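Local coordinates for protein beta-lactamase (Klebsiella pneumoniae, PDB 6K9T) that probably hydrolyses beta-lactam antibiotics to substituted beta-amino acids as a class C enzyme, here holding ring-opened cefotaxime in its active site, at residues F126-I131 against S157-G162. Numbering follows the deposited sequence.
Sequences FMPEDI and SNIGTG. With CEF (CEFOTAXIME, C3' cleaved, open, bound form), chain B.
Phe-126 and Met-127, in an extended part of the loop leading to helix 134-143, run past the first turn of helix 158-171, with CA atoms 5.8 Å from those of Asn-158 and Ile-159 respectively. Ser-157 N-caps that turn: its OG accepts from Gly-160 N at 3.0 Å in a nearly straight bond, and a further bond to Gln-124 O ties the cap to the incoming loop. Ile-159 supplies the apolar part of the contact. Its CG1 lies anti to the carbonyl carbon (chi1 -52°), which carries CD1 to 3.7 Å from Phe-126 O and 4.1 Å from Pro-128 CD, while CG2 faces Met-127 CE. Asn-158 runs alongside Phe-126, the amide and ring planes 64° apart, with ND2 3.7 Å from ring atom CD1. That same ND2 donates twice: to a water 3.0 Å away, which also accepts from Met-127 N, and to the amide oxygen O4 of the ring-opened cefotaxime, at 3.0 Å and 172°. O4 lies in plane at the ring's edge. On the other side of the amide, OD1 accepts from Lys-74, which with Ser-71, the covalent AMP-binding residue, fits the SxxK pattern of serine beta-lactamases. Both ends of the Asn-158 amide thus have partners, which fixes its flip: the oxygen meets the lysine, the nitrogen reads the ligand's side-chain amide carbonyl, and the shared water couples that grip to the loop backbone.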
ATOM      1  N   PHE A 126      -9.514   2.767 -12.765  1.00  9.41           N
ATOM      2  CA  PHE A 126      -8.550   2.142 -13.661  1.00 10.56           C
ATOM      3  C   PHE A 126      -8.132   3.033 -14.803  1.00 10.86           C
ATOM      4  O   PHE A 126      -8.952   3.728 -15.402  1.00 11.90           O
ATOM      5  CB  PHE A 126      -9.134   0.825 -14.214  1.00 11.04           C
ATOM      6  CG  PHE A 126      -9.362  -0.220 -13.163  1.00 11.16           C
ATOM      7  CD1 PHE A 126      -8.283  -0.686 -12.429  1.00 11.99           C
ATOM      8  CD2 PHE A 126     -10.624  -0.772 -12.946  1.00 11.75           C
ATOM      9  CE1 PHE A 126      -8.459  -1.648 -11.467  1.00 12.14           C
ATOM     10  CE2 PHE A 126     -10.830  -1.705 -11.943  1.00 13.82           C
ATOM     11  CZ  PHE A 126      -9.753  -2.177 -11.235  1.00 14.45           C
ATOM     12  N   MET A 127      -6.848   2.970 -15.108  1.00 12.04           N
ATOM     13  CA  MET A 127      -6.304   3.567 -16.306  1.00 13.58           C
ATOM     14  C   MET A 127      -7.032   3.010 -17.520  1.00 15.07           C
ATOM     15  O   MET A 127      -7.164   1.781 -17.617  1.00 16.95           O
ATOM     16  CB  MET A 127      -4.800   3.256 -16.407  1.00 15.00           C
ATOM     17  CG  MET A 127      -4.129   4.013 -17.560  1.00 18.75           C
ATOM     18  SD  MET A 127      -3.938   5.772 -17.194  1.00 18.83           S
ATOM     19  CE  MET A 127      -2.657   5.807 -15.946  1.00 18.12           C
ATOM     20  N   PRO A 128      -7.453   3.889 -18.452  1.00 15.45           N
ATOM     21  CA  PRO A 128      -8.068   3.385 -19.699  1.00 16.88           C
ATOM     22  C   PRO A 128      -7.100   2.415 -20.397  1.00 18.86           C
ATOM     23  O   PRO A 128      -5.925   2.719 -20.501  1.00 18.20           O
ATOM     24  CB  PRO A 128      -8.285   4.654 -20.533  1.00 17.95           C
ATOM     25  CG  PRO A 128      -8.509   5.739 -19.481  1.00 18.99           C
ATOM     26  CD  PRO A 128      -7.515   5.355 -18.345  1.00 14.38           C
ATOM     27  N   GLU A 129      -7.607   1.274 -20.869  1.00 23.20           N
ATOM     28  CA  GLU A 129      -6.756   0.215 -21.408  1.00 27.99           C
ATOM     29  C   GLU A 129      -5.896   0.647 -22.608  1.00 27.86           C
ATOM     30  O   GLU A 129      -4.778   0.177 -22.780  1.00 25.98           O
ATOM     31  CB  GLU A 129      -7.616  -0.992 -21.808  1.00 34.68           C
ATOM     32  CG  GLU A 129      -6.798  -2.162 -22.295  1.00 38.91           C
ATOM     33  CD  GLU A 129      -7.633  -3.397 -22.613  1.00 46.03           C
ATOM     34  OE1 GLU A 129      -8.889  -3.355 -22.481  1.00 47.47           O
ATOM     35  OE2 GLU A 129      -7.014  -4.409 -23.011  1.00 51.36           O
ATOM     36  N   ASP A 130      -6.406   1.576 -23.408  1.00 28.45           N
ATOM     37  CA  ASP A 130      -5.699   1.946 -24.627  1.00 27.81           C
ATOM     38  C   ASP A 130      -4.625   3.002 -24.402  1.00 29.21           C
ATOM     39  O   ASP A 130      -3.901   3.345 -25.339  1.00 29.54           O
ATOM     40  CB  ASP A 130      -6.702   2.418 -25.709  1.00 30.38           C
ATOM     41  CG  ASP A 130      -7.590   3.555 -25.248  1.00 33.87           C
ATOM     42  OD1 ASP A 130      -7.945   3.617 -24.045  1.00 34.82           O
ATOM     43  OD2 ASP A 130      -7.977   4.388 -26.101  1.00 42.27           O
ATOM     44  N   ILE A 131      -4.470   3.511 -23.170  1.00 22.65           N
ATOM     45  CA  ILE A 131      -3.386   4.467 -22.942  1.00 21.58           C
ATOM     46  C   ILE A 131      -2.092   3.698 -22.721  1.00 24.17           C
ATOM     47  O   ILE A 131      -1.968   2.929 -21.762  1.00 25.94           O
ATOM     48  CB  ILE A 131      -3.727   5.387 -21.755  1.00 20.79           C
ATOM     49  CG1 ILE A 131      -4.903   6.282 -22.165  1.00 22.09           C
ATOM     50  CG2 ILE A 131      -2.541   6.163 -21.327  1.00 21.08           C
ATOM     51  CD1 ILE A 131      -5.426   7.129 -21.042  1.00 21.51           C
ATOM     52  N   SER A 157      -8.390   5.636  -6.759  1.00  6.52           N
ATOM     53  CA  SER A 157      -7.916   5.777  -8.123  1.00  6.59           C
ATOM     54  C   SER A 157      -6.465   5.364  -8.316  1.00  7.86           C
ATOM     55  O   SER A 157      -5.560   5.953  -7.698  1.00  7.92           O
ATOM     56  CB  SER A 157      -8.131   7.235  -8.611  1.00  6.52           C
ATOM     57  OG  SER A 157      -7.627   7.342  -9.964  1.00  7.99           O
ATOM     58  N   ASN A 158      -6.220   4.432  -9.246  1.00  7.54           N
ATOM     59  CA  ASN A 158      -4.838   4.154  -9.663  1.00  7.82           C
ATOM     60  C   ASN A 158      -4.255   5.312 -10.451  1.00  7.75           C
ATOM     61  O   ASN A 158      -3.059   5.551 -10.398  1.00  8.90           O
ATOM     62  CB  ASN A 158      -4.772   2.902 -10.569  1.00  7.58           C
ATOM     63  CG  ASN A 158      -4.958   1.606  -9.828  1.00 10.33           C
ATOM     64  OD1 ASN A 158      -4.701   1.500  -8.627  1.00 11.62           O
ATOM     65  ND2 ASN A 158      -5.288   0.550 -10.580  1.00 15.75           N
ATOM     66  N   ILE A 159      -5.079   6.056 -11.189  1.00  7.76           N
ATOM     67  CA  ILE A 159      -4.608   7.139 -12.037  1.00  7.99           C
ATOM     68  C   ILE A 159      -4.157   8.287 -11.141  1.00  9.57           C
ATOM     69  O   ILE A 159      -3.045   8.846 -11.292  1.00  9.30           O
ATOM     70  CB  ILE A 159      -5.710   7.666 -12.946  1.00  9.27           C
ATOM     71  CG1 ILE A 159      -6.374   6.537 -13.718  1.00 11.39           C
ATOM     72  CG2 ILE A 159      -5.092   8.724 -13.913  1.00 11.22           C
ATOM     73  CD1 ILE A 159      -7.494   7.027 -14.651  1.00 11.21           C
ATOM     74  N   GLY A 160      -4.962   8.640 -10.133  1.00  9.48           N
ATOM     75  CA  GLY A 160      -4.560   9.716  -9.213  1.00  8.69           C
ATOM     76  C   GLY A 160      -3.269   9.367  -8.477  1.00  8.90           C
ATOM     77  O   GLY A 160      -2.376  10.221  -8.310  1.00  8.47           O
ATOM     78  N   THR A 161      -3.146   8.103  -8.072  1.00  8.25           N
ATOM     79  CA  THR A 161      -1.911   7.694  -7.419  1.00  9.66           C
ATOM     80  C   THR A 161      -0.716   7.830  -8.340  1.00  9.60           C
ATOM     81  O   THR A 161       0.398   8.236  -7.897  1.00  9.73           O
ATOM     82  CB  THR A 161      -2.052   6.234  -6.934  1.00 10.52           C
ATOM     83  OG1 THR A 161      -3.238   6.156  -6.117  1.00 11.57           O
ATOM     84  CG2 THR A 161      -0.840   5.910  -6.045  1.00 12.91           C
ATOM     85  N   GLY A 162      -0.912   7.492  -9.605  1.00  9.32           N
ATOM     86  CA  GLY A 162       0.129   7.621 -10.593  1.00 10.66           C
ATOM     87  C   GLY A 162       0.609   9.055 -10.689  1.00 10.20           C
ATOM     88  O   GLY A 162       1.831   9.330 -10.639  1.00 10.67           O
TER
HETATM   89  S1  CEF B 401      -8.028  -1.967  -7.652  1.00 18.82           S
HETATM   90  C1  CEF B 401      -9.442  -1.943  -6.717  1.00 21.57           C
HETATM   91  C2  CEF B 401      -9.793  -3.268  -5.976  1.00 24.14           C
HETATM   92  C3  CEF B 401     -11.009  -3.601  -5.405  1.00 28.82           C
HETATM   93  C4  CEF B 401      -8.434  -4.088  -5.573  1.00 19.77           C
HETATM   94  C5  CEF B 401      -8.443  -5.364  -4.775  1.00 22.23           C
HETATM   95  O1  CEF B 401      -9.307  -6.280  -4.957  1.00 28.68           O
HETATM   96  O2  CEF B 401      -7.552  -5.446  -3.895  1.00 18.68           O
HETATM   97  N1  CEF B 401      -7.087  -3.600  -5.886  1.00 18.80           N
HETATM   98  C6  CEF B 401      -6.915  -2.287  -6.453  1.00 16.93           C
HETATM   99  C7  CEF B 401      -5.424  -2.300  -6.934  1.00 15.20           C
HETATM  100  C8  CEF B 401      -4.694  -2.394  -5.657  1.00 15.45           C
HETATM  101  O3  CEF B 401      -4.276  -3.468  -5.219  1.00 12.64           O
HETATM  102  N2  CEF B 401      -5.155  -3.458  -7.705  1.00 15.06           N
HETATM  103  C9  CEF B 401      -5.248  -3.338  -9.099  1.00 19.62           C
HETATM  104  O4  CEF B 401      -5.502  -2.253  -9.593  1.00 18.96           O
HETATM  105  C10 CEF B 401      -5.061  -4.595  -9.890  1.00 22.78           C
HETATM  106  N3  CEF B 401      -4.121  -4.807 -10.750  1.00 28.80           N
HETATM  107  O5  CEF B 401      -3.220  -3.865 -11.044  1.00 31.96           O
HETATM  108  C11 CEF B 401      -2.192  -4.557 -11.761  1.00 27.84           C
HETATM  109  C12 CEF B 401      -6.045  -5.682  -9.542  1.00 21.60           C
HETATM  110  C13 CEF B 401      -7.015  -5.726  -8.469  1.00 23.74           C
HETATM  111  S2  CEF B 401      -7.757  -7.106  -8.584  1.00 29.51           S
HETATM  112  C14 CEF B 401      -7.075  -7.831  -9.809  1.00 27.56           C
HETATM  113  N4  CEF B 401      -7.411  -9.112 -10.290  1.00 32.04           N
HETATM  114  N5  CEF B 401      -6.073  -6.998 -10.378  1.00 27.47           N
HETATM  115  O   HOH W   1      -5.092   1.166 -13.548  1.00 14.37           O